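Local coordinates for protein ribokinase, putative (Burkholderia thailandensis, PDB 3B1N) that probably phosphorylates nucleosides at the ribose 5'-hydroxyl, with ADP and the nucleoside analogue mizoribine bound in adjoining sites, at residues G48-G62 / G250-G262. Sequence-based numbering, arbitrary orientation. Where two conformers were deposited one is given.
Sequences GCAGNIAYALNLLGG and GCGDAFRGGLLYG. With MZR (5-hydroxy-1-(beta-D-ribofuranosyl)-1H-imidazole-4-carboxamide), chain F; ADP (adenosine-5'-diphosphate), chain G.
Asp253 reaches across from the start of helix 251-262 to the first turns of helix 49-59, where Asn52 and Ile53 receive it. The amide nitrogen ND2 of Asn52 gives a nearly straight hydrogen bond (168°) to OD2 of Asp253, 2.9 Å away, landing on the lone pair turned away from OD1, although the amide and carboxylate planes are well twisted from each other. OD2 also accepts a bond from mizoribine O5' (2.7 Å), while ND2 donates to the sugar's O3', so amide and carboxylate together grip the ribose. Gln290 holds OD1 of Asn52, fixing which way the amide faces.

Ile53 is the knob of a knob-into-hole fit among Asp253, Arg256, Gly257 and Leu260. With CG1 anti to its carbonyl carbon (chi1 -68°), that branch lies beside Asp253 CB, while CG2 meets Leu260 CD1 at 3.6 Å. Gly257 lets the backbones close to 4.6 Å between its CA and that of Leu57, with Ala56 CB resting on Gly257 CA.

Tyr261 closes the far end. Leu60 CB makes a CH-pi contact over one ring face, 4.0 Å from the centroid, and Leu57 CD1 sits in plane at the ring's edge and packs on Tyr261 CB (3.7 Å). There helix 49-59 ends in a Schellman motif at Gly61.

The helix axes cross at -48°, 7.4 Å apart. Gly252 N, beside Asp253, binds the ADP beta-phosphate through O3B, and this GCGD turn is the anion-hole motif of the PfkB (ribokinase) family; the bond from O5' to Asp253 is consistent with the family's aspartate acting as base on the hydroxyl to be phosphorylated.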
ATOM      1  N   GLY B  48      -3.441  -8.165 -13.265  1.00  7.74           N
ATOM      2  CA  GLY B  48      -2.293  -8.117 -14.176  1.00  8.50           C
ATOM      3  C   GLY B  48      -2.707  -7.360 -15.421  1.00  9.87           C
ATOM      4  O   GLY B  48      -3.873  -7.431 -15.890  1.00  9.73           O
ATOM      5  N   CYS B  49      -1.778  -6.599 -15.953  1.00  9.74           N
ATOM      6  CA  CYS B  49      -2.087  -5.715 -17.074  0.70  9.04           C
ATOM      7  C   CYS B  49      -2.561  -6.468 -18.313  1.00  9.24           C
ATOM      8  O   CYS B  49      -3.509  -6.043 -18.970  1.00  9.94           O
ATOM      9  CB  CYS B  49      -0.853  -4.869 -17.376  0.70  9.82           C
ATOM     10  SG  CYS B  49      -0.481  -3.742 -15.924  0.70 12.88           S
ATOM     11  N   ALA B  50      -1.929  -7.606 -18.612  1.00  9.57           N
ATOM     12  CA  ALA B  50      -2.388  -8.366 -19.790  1.00 10.08           C
ATOM     13  C   ALA B  50      -3.754  -8.946 -19.550  1.00  9.50           C
ATOM     14  O   ALA B  50      -4.571  -8.978 -20.481  1.00 10.18           O
ATOM     15  CB  ALA B  50      -1.410  -9.474 -20.178  1.00 10.12           C
ATOM     16  N   GLY B  51      -4.025  -9.435 -18.351  1.00  8.66           N
ATOM     17  CA  GLY B  51      -5.348 -10.012 -18.076  1.00  9.43           C
ATOM     18  C   GLY B  51      -6.388  -8.887 -18.229  1.00  8.50           C
ATOM     19  O   GLY B  51      -7.466  -9.102 -18.830  1.00 10.38           O
ATOM     20  N   ASN B  52      -6.098  -7.732 -17.638  1.00  8.98           N
ATOM     21  CA  ASN B  52      -7.086  -6.630 -17.655  1.00  7.71           C
ATOM     22  C   ASN B  52      -7.365  -6.115 -19.056  1.00  8.93           C
ATOM     23  O   ASN B  52      -8.519  -5.899 -19.427  1.00  8.67           O
ATOM     24  CB  ASN B  52      -6.544  -5.476 -16.803  1.00  7.71           C
ATOM     25  CG  ASN B  52      -6.350  -5.863 -15.324  1.00  9.18           C
ATOM     26  OD1 ASN B  52      -6.894  -6.841 -14.808  1.00  8.81           O
ATOM     27  ND2 ASN B  52      -5.608  -4.998 -14.629  1.00  8.94           N
ATOM     28  N   ILE B  53      -6.304  -5.927 -19.830  1.00  9.03           N
ATOM     29  CA  ILE B  53      -6.471  -5.349 -21.161  1.00  7.63           C
ATOM     30  C   ILE B  53      -7.182  -6.358 -22.034  1.00  8.46           C
ATOM     31  O   ILE B  53      -8.077  -5.969 -22.793  1.00  9.15           O
ATOM     32  CB  ILE B  53      -5.092  -4.939 -21.755  1.00  8.09           C
ATOM     33  CG1 ILE B  53      -4.501  -3.754 -20.982  1.00  9.12           C
ATOM     34  CG2 ILE B  53      -5.241  -4.609 -23.283  1.00  8.30           C
ATOM     35  CD1 ILE B  53      -3.013  -3.567 -21.257  1.00 11.58           C
ATOM     36  N   ALA B  54      -6.778  -7.632 -21.941  1.00  8.62           N
ATOM     37  CA  ALA B  54      -7.472  -8.658 -22.732  1.00  8.55           C
ATOM     38  C   ALA B  54      -8.922  -8.765 -22.329  1.00  8.80           C
ATOM     39  O   ALA B  54      -9.784  -9.008 -23.180  1.00  9.72           O
ATOM     40  CB  ALA B  54      -6.783 -10.000 -22.597  1.00  9.78           C
ATOM     41  N   TYR B  55      -9.237  -8.639 -21.033  1.00  9.66           N
ATOM     42  CA  TYR B  55     -10.635  -8.762 -20.584  1.00  8.59           C
ATOM     43  C   TYR B  55     -11.475  -7.662 -21.277  1.00  9.15           C
ATOM     44  O   TYR B  55     -12.589  -7.949 -21.743  1.00  8.51           O
ATOM     45  CB  TYR B  55     -10.687  -8.643 -19.049  1.00  9.26           C
ATOM     46  CG  TYR B  55     -12.089  -8.713 -18.494  1.00  9.79           C
ATOM     47  CD1 TYR B  55     -12.734  -9.938 -18.356  1.00 11.19           C
ATOM     48  CD2 TYR B  55     -12.747  -7.556 -18.140  1.00 10.87           C
ATOM     49  CE1 TYR B  55     -14.049 -10.008 -17.895  1.00 10.87           C
ATOM     50  CE2 TYR B  55     -14.065  -7.624 -17.638  1.00 10.69           C
ATOM     51  CZ  TYR B  55     -14.683  -8.827 -17.537  1.00 11.62           C
ATOM     52  OH  TYR B  55     -15.989  -8.942 -17.062  1.00 13.55           O
ATOM     53  N   ALA B  56     -10.960  -6.441 -21.308  1.00  7.62           N
ATOM     54  CA  ALA B  56     -11.647  -5.327 -21.964  1.00  7.78           C
ATOM     55  C   ALA B  56     -11.832  -5.574 -23.460  1.00  9.18           C
ATOM     56  O   ALA B  56     -12.944  -5.402 -23.973  1.00  9.28           O
ATOM     57  CB  ALA B  56     -10.926  -4.020 -21.720  1.00  7.62           C
ATOM     58  N   LEU B  57     -10.785  -6.056 -24.113  1.00  8.72           N
ATOM     59  CA  LEU B  57     -10.874  -6.296 -25.564  1.00 10.51           C
ATOM     60  C   LEU B  57     -11.904  -7.404 -25.804  1.00 11.96           C
ATOM     61  O   LEU B  57     -12.712  -7.310 -26.759  1.00 11.71           O
ATOM     62  CB  LEU B  57      -9.487  -6.577 -26.112  1.00 11.08           C
ATOM     63  CG  LEU B  57      -9.473  -6.799 -27.623  1.00 14.26           C
ATOM     64  CD1 LEU B  57     -10.055  -5.543 -28.296  1.00 14.14           C
ATOM     65  CD2 LEU B  57      -8.008  -6.956 -27.998  1.00 14.33           C
ATOM     66  N   ASN B  58     -11.938  -8.424 -24.941  1.00 11.20           N
ATOM     67  CA  ASN B  58     -12.883  -9.538 -25.038  1.00 12.79           C
ATOM     68  C   ASN B  58     -14.324  -9.097 -24.824  1.00 13.00           C
ATOM     69  O   ASN B  58     -15.269  -9.568 -25.526  1.00 14.86           O
ATOM     70  CB  ASN B  58     -12.464 -10.643 -24.049  1.00 14.31           C
ATOM     71  CG  ASN B  58     -13.176 -11.945 -24.291  1.00 14.03           C
ATOM     72  OD1 ASN B  58     -13.064 -12.517 -25.391  1.00 17.18           O
ATOM     73  ND2 ASN B  58     -13.919 -12.407 -23.304  1.00 18.85           N
ATOM     74  N   LEU B  59     -14.556  -8.178 -23.882  1.00 11.26           N
ATOM     75  CA  LEU B  59     -15.916  -7.637 -23.696  1.00 11.07           C
ATOM     76  C   LEU B  59     -16.400  -6.968 -24.975  1.00 12.31           C
ATOM     77  O   LEU B  59     -17.613  -6.969 -25.245  1.00 13.92           O
ATOM     78  CB  LEU B  59     -15.915  -6.553 -22.610  1.00 11.18           C
ATOM     79  CG  LEU B  59     -15.834  -7.008 -21.164  1.00 11.79           C
ATOM     80  CD1 LEU B  59     -15.700  -5.748 -20.296  1.00 10.13           C
ATOM     81  CD2 LEU B  59     -17.057  -7.843 -20.738  1.00 13.34           C
ATOM     82  N   LEU B  60     -15.492  -6.380 -25.726  1.00 11.43           N
ATOM     83  CA  LEU B  60     -15.879  -5.630 -26.955  1.00 11.46           C
ATOM     84  C   LEU B  60     -16.077  -6.596 -28.148  1.00 14.30           C
ATOM     85  O   LEU B  60     -16.517  -6.169 -29.229  1.00 15.38           O
ATOM     86  CB  LEU B  60     -14.873  -4.558 -27.280  1.00 10.95           C
ATOM     87  CG  LEU B  60     -14.885  -3.369 -26.284  1.00 10.19           C
ATOM     88  CD1 LEU B  60     -13.620  -2.559 -26.349  1.00  9.60           C
ATOM     89  CD2 LEU B  60     -16.162  -2.494 -26.625  1.00 11.34           C
ATOM     90  N   GLY B  61     -15.791  -7.872 -27.925  1.00 15.41           N
ATOM     91  CA  GLY B  61     -15.886  -8.877 -29.012  1.00 18.17           C
ATOM     92  C   GLY B  61     -14.622  -8.981 -29.852  1.00 20.00           C
ATOM     93  O   GLY B  61     -14.659  -9.549 -30.963  1.00 21.09           O
ATOM     94  N   GLY B  62     -13.481  -8.475 -29.371  1.00 18.85           N
ATOM     95  CA  GLY B  62     -12.205  -8.594 -30.070  1.00 20.80           C
ATOM     96  C   GLY B  62     -11.570  -9.946 -29.729  1.00 19.66           C
ATOM     97  O   GLY B  62     -12.096 -10.667 -28.901  1.00 22.28           O
ATOM     98  N   GLY B 250      -7.191  -0.490 -12.577  1.00 11.71           N
ATOM     99  CA  GLY B 250      -7.395  -1.122 -13.874  1.00 11.45           C
ATOM    100  C   GLY B 250      -8.095  -0.176 -14.826  1.00 11.66           C
ATOM    101  O   GLY B 250      -8.411  -0.595 -15.923  1.00 10.08           O
ATOM    102  N   CYS B 251      -8.387   1.065 -14.421  1.00  9.75           N
ATOM    103  CA  CYS B 251      -9.089   1.969 -15.404  1.00  8.78           C
ATOM    104  C   CYS B 251      -8.265   2.186 -16.659  1.00  9.42           C
ATOM    105  O   CYS B 251      -8.837   2.124 -17.781  1.00  8.25           O
ATOM    106  CB  CYS B 251      -9.368   3.322 -14.801  1.00  9.79           C
ATOM    107  SG  CYS B 251     -10.812   3.341 -13.714  1.00 10.82           S
ATOM    108  N   GLY B 252      -6.937   2.372 -16.520  1.00  8.81           N
ATOM    109  CA  GLY B 252      -6.092   2.582 -17.693  1.00  8.80           C
ATOM    110  C   GLY B 252      -6.095   1.311 -18.565  1.00  9.10           C
ATOM    111  O   GLY B 252      -6.023   1.398 -19.795  1.00 10.26           O
ATOM    112  N   ASP B 253      -6.125   0.131 -17.959  1.00  9.58           N
ATOM    113  CA  ASP B 253      -6.120  -1.096 -18.752  1.00  9.19           C
ATOM    114  C   ASP B 253      -7.427  -1.269 -19.523  1.00  9.39           C
ATOM    115  O   ASP B 253      -7.417  -1.734 -20.688  1.00  9.00           O
ATOM    116  CB  ASP B 253      -5.888  -2.284 -17.816  1.00  9.06           C
ATOM    117  CG  ASP B 253      -4.450  -2.353 -17.315  1.00 12.66           C
ATOM    118  OD1 ASP B 253      -3.549  -1.767 -17.935  1.00 13.65           O
ATOM    119  OD2 ASP B 253      -4.230  -2.965 -16.262  1.00 13.39           O
ATOM    120  N   ALA B 254      -8.552  -0.921 -18.888  1.00  8.37           N
ATOM    121  CA  ALA B 254      -9.846  -0.982 -19.585  1.00  7.96           C
ATOM    122  C   ALA B 254      -9.779  -0.025 -20.784  1.00  8.78           C
ATOM    123  O   ALA B 254     -10.224  -0.358 -21.903  1.00  9.19           O
ATOM    124  CB  ALA B 254     -10.996  -0.617 -18.638  1.00  8.32           C
ATOM    125  N   PHE B 255      -9.283   1.182 -20.543  1.00  7.90           N
ATOM    126  CA  PHE B 255      -9.071   2.194 -21.596  1.00  8.81           C
ATOM    127  C   PHE B 255      -8.229   1.618 -22.723  1.00  9.28           C
ATOM    128  O   PHE B 255      -8.574   1.732 -23.903  1.00  9.89           O
ATOM    129  CB  PHE B 255      -8.428   3.441 -20.926  1.00  8.62           C
ATOM    130  CG  PHE B 255      -8.203   4.606 -21.854  1.00  7.87           C
ATOM    131  CD1 PHE B 255      -9.047   5.738 -21.826  1.00  9.32           C
ATOM    132  CD2 PHE B 255      -7.105   4.609 -22.712  1.00 10.84           C
ATOM    133  CE1 PHE B 255      -8.767   6.833 -22.712  1.00 10.86           C
ATOM    134  CE2 PHE B 255      -6.837   5.685 -23.545  1.00 10.99           C
ATOM    135  CZ  PHE B 255      -7.688   6.785 -23.557  1.00 11.47           C
ATOM    136  N   ARG B 256      -7.121   0.983 -22.382  1.00  9.61           N
ATOM    137  CA  ARG B 256      -6.249   0.420 -23.448  1.00  9.68           C
ATOM    138  C   ARG B 256      -6.969  -0.666 -24.248  1.00 10.15           C
ATOM    139  O   ARG B 256      -6.769  -0.718 -25.481  1.00 10.29           O
ATOM    140  CB  ARG B 256      -4.961  -0.128 -22.803  1.00 10.32           C
ATOM    141  CG  ARG B 256      -4.010   1.010 -22.485  1.00 13.32           C
ATOM    142  CD  ARG B 256      -3.090   0.591 -21.351  1.00 17.30           C
ATOM    143  NE  ARG B 256      -2.156   1.634 -20.963  1.00 20.15           N
ATOM    144  CZ  ARG B 256      -2.495   2.795 -20.378  1.00 18.99           C
ATOM    145  NH1 ARG B 256      -3.754   3.151 -20.198  1.00 19.06           N
ATOM    146  NH2 ARG B 256      -1.558   3.634 -20.039  1.00 19.92           N
ATOM    147  N   GLY B 257      -7.786  -1.508 -23.630  1.00  9.04           N
ATOM    148  CA  GLY B 257      -8.627  -2.482 -24.377  1.00 10.52           C
ATOM    149  C   GLY B 257      -9.494  -1.766 -25.403  1.00 10.78           C
ATOM    150  O   GLY B 257      -9.564  -2.197 -26.587  1.00 10.82           O
ATOM    151  N   GLY B 258     -10.143  -0.676 -24.999  1.00  9.65           N
ATOM    152  CA  GLY B 258     -11.013   0.037 -25.954  1.00  9.78           C
ATOM    153  C   GLY B 258     -10.207   0.678 -27.056  1.00 10.83           C
ATOM    154  O   GLY B 258     -10.642   0.689 -28.233  1.00 11.10           O
ATOM    155  N   LEU B 259      -9.076   1.255 -26.709  1.00 10.85           N
ATOM    156  CA  LEU B 259      -8.211   1.853 -27.730  1.00 10.53           C
ATOM    157  C   LEU B 259      -7.772   0.806 -28.743  1.00 10.91           C
ATOM    158  O   LEU B 259      -7.841   1.074 -29.958  1.00 11.57           O
ATOM    159  CB  LEU B 259      -7.015   2.502 -27.074  1.00 12.95           C
ATOM    160  CG  LEU B 259      -6.438   3.616 -27.920  1.00 15.97           C
ATOM    161  CD1 LEU B 259      -7.337   4.848 -27.810  1.00 16.03           C
ATOM    162  CD2 LEU B 259      -5.030   3.940 -27.418  1.00 18.14           C
ATOM    163  N   LEU B 260      -7.329  -0.370 -28.278  1.00 10.88           N
ATOM    164  CA  LEU B 260      -6.871  -1.441 -29.173  1.00  9.91           C
ATOM    165  C   LEU B 260      -8.036  -1.869 -30.091  1.00 11.24           C
ATOM    166  O   LEU B 260      -7.814  -2.103 -31.290  1.00 11.47           O
ATOM    167  CB  LEU B 260      -6.361  -2.678 -28.399  1.00 11.25           C
ATOM    168  CG  LEU B 260      -5.032  -2.443 -27.721  1.00 13.36           C
ATOM    169  CD1 LEU B 260      -4.891  -3.569 -26.692  1.00 12.32           C
ATOM    170  CD2 LEU B 260      -3.925  -2.552 -28.800  1.00 13.18           C
ATOM    171  N   TYR B 261      -9.252  -1.971 -29.556  1.00 10.32           N
ATOM    172  CA  TYR B 261     -10.390  -2.376 -30.394  1.00 10.08           C
ATOM    173  C   TYR B 261     -10.603  -1.302 -31.475  1.00 10.59           C
ATOM    174  O   TYR B 261     -10.799  -1.637 -32.671  1.00 10.91           O
ATOM    175  CB  TYR B 261     -11.659  -2.478 -29.525  1.00  9.75           C
ATOM    176  CG  TYR B 261     -12.845  -2.956 -30.306  1.00 11.18           C
ATOM    177  CD1 TYR B 261     -13.056  -4.307 -30.499  1.00 12.15           C
ATOM    178  CD2 TYR B 261     -13.723  -2.026 -30.885  1.00 14.14           C
ATOM    179  CE1 TYR B 261     -14.134  -4.768 -31.203  1.00 13.31           C
ATOM    180  CE2 TYR B 261     -14.825  -2.481 -31.620  1.00 13.93           C
ATOM    181  CZ  TYR B 261     -15.006  -3.850 -31.760  1.00 12.22           C
ATOM    182  OH  TYR B 261     -16.109  -4.312 -32.482  1.00 19.27           O
ATOM    183  N   GLY B 262     -10.558  -0.026 -31.080  1.00 10.42           N
ATOM    184  CA  GLY B 262     -10.770   1.073 -32.051  1.00  9.96           C
ATOM    185  C   GLY B 262      -9.681   1.035 -33.136  1.00 11.44           C
ATOM    186  O   GLY B 262      -9.992   1.176 -34.337  1.00 11.71           O
TER
HETATM  187  N1  MZR F 401       4.535  -4.940 -13.155  1.00 14.83           N
HETATM  188  O3  MZR F 401       1.826  -5.458 -13.579  1.00 13.76           O
HETATM  189  C4  MZR F 401       1.747  -4.662 -12.416  1.00 13.32           C
HETATM  190  C5  MZR F 401       2.867  -4.076 -11.715  1.00 13.51           C
HETATM  191  C6  MZR F 401       4.280  -4.228 -12.070  1.00 15.14           C
HETATM  192  O6  MZR F 401       5.097  -3.674 -11.303  1.00 16.75           O
HETATM  193  N7  MZR F 401       2.274  -3.414 -10.684  1.00 12.63           N
HETATM  194  C8  MZR F 401       0.935  -3.583 -10.774  1.00 13.29           C
HETATM  195  N9  MZR F 401       0.591  -4.358 -11.843  1.00 10.91           N
HETATM  196  C1' MZR F 401      -0.769  -4.711 -12.283  1.00 10.10           C
HETATM  197  C2' MZR F 401      -1.738  -5.218 -11.230  1.00 10.72           C
HETATM  198  O2' MZR F 401      -1.645  -6.639 -11.251  1.00  9.82           O
HETATM  199  C3' MZR F 401      -3.083  -4.609 -11.697  1.00 10.89           C
HETATM  200  O3' MZR F 401      -4.117  -5.534 -12.045  1.00  8.82           O
HETATM  201  C4' MZR F 401      -2.724  -3.746 -12.878  1.00 11.70           C
HETATM  202  O4' MZR F 401      -1.348  -3.474 -12.686  1.00 12.58           O
HETATM  203  C5' MZR F 401      -3.521  -2.463 -12.887  1.00 14.07           C
HETATM  204  O5' MZR F 401      -3.115  -1.738 -14.078  1.00 17.97           O
HETATM  205  PB  ADP G 402      -4.518   4.530 -14.834  1.00 12.87           P
HETATM  206  O1B ADP G 402      -3.729   5.363 -13.835  1.00 20.07           O
HETATM  207  O2B ADP G 402      -3.593   3.999 -15.886  1.00 15.69           O
HETATM  208  O3B ADP G 402      -5.466   3.479 -14.376  1.00 12.80           O
HETATM  209  PA  ADP G 402      -6.341   6.855 -15.353  1.00 11.76           P
HETATM  210  O1A ADP G 402      -6.579   7.023 -13.845  1.00 12.78           O
HETATM  211  O2A ADP G 402      -5.752   7.987 -16.137  1.00 12.19           O
HETATM  212  O3A ADP G 402      -5.403   5.632 -15.703  1.00 14.35           O
HETATM  213  O5' ADP G 402      -7.762   6.429 -15.848  1.00 10.82           O
HETATM  214  C5' ADP G 402      -7.853   5.995 -17.210  1.00 10.81           C
HETATM  215  C4' ADP G 402      -9.157   6.398 -17.881  1.00  9.30           C
HETATM  216  O4' ADP G 402     -10.261   5.809 -17.161  1.00 10.44           O
HETATM  217  C3' ADP G 402      -9.428   7.922 -17.876  1.00 11.39           C
HETATM  218  O3' ADP G 402      -8.742   8.578 -18.953  1.00 12.01           O
HETATM  219  C2' ADP G 402     -10.935   7.938 -17.902  1.00 11.27           C
HETATM  220  O2' ADP G 402     -11.403   7.782 -19.259  1.00 11.50           O
HETATM  221  C1' ADP G 402     -11.346   6.728 -17.111  1.00 11.81           C
HETATM  222  N9  ADP G 402     -11.529   7.118 -15.685  1.00 11.55           N
HETATM  223  C8  ADP G 402     -10.626   7.101 -14.653  1.00 12.61           C
HETATM  224  N7  ADP G 402     -11.207   7.599 -13.514  1.00 11.64           N
HETATM  225  C5  ADP G 402     -12.427   7.997 -13.842  1.00 11.95           C
HETATM  226  C6  ADP G 402     -13.532   8.638 -13.133  1.00 13.91           C
HETATM  227  N6  ADP G 402     -13.358   8.932 -11.814  1.00 15.72           N
HETATM  228  N1  ADP G 402     -14.645   8.896 -13.795  1.00 13.64           N
HETATM  229  C2  ADP G 402     -14.801   8.599 -15.108  1.00 15.35           C
HETATM  230  N3  ADP G 402     -13.835   7.991 -15.809  1.00 13.61           N
HETATM  231  C4  ADP G 402     -12.658   7.701 -15.257  1.00 11.38           C
HETATM  232  O   HOH W   1     -16.264  -7.050 -32.802  1.00 37.97           O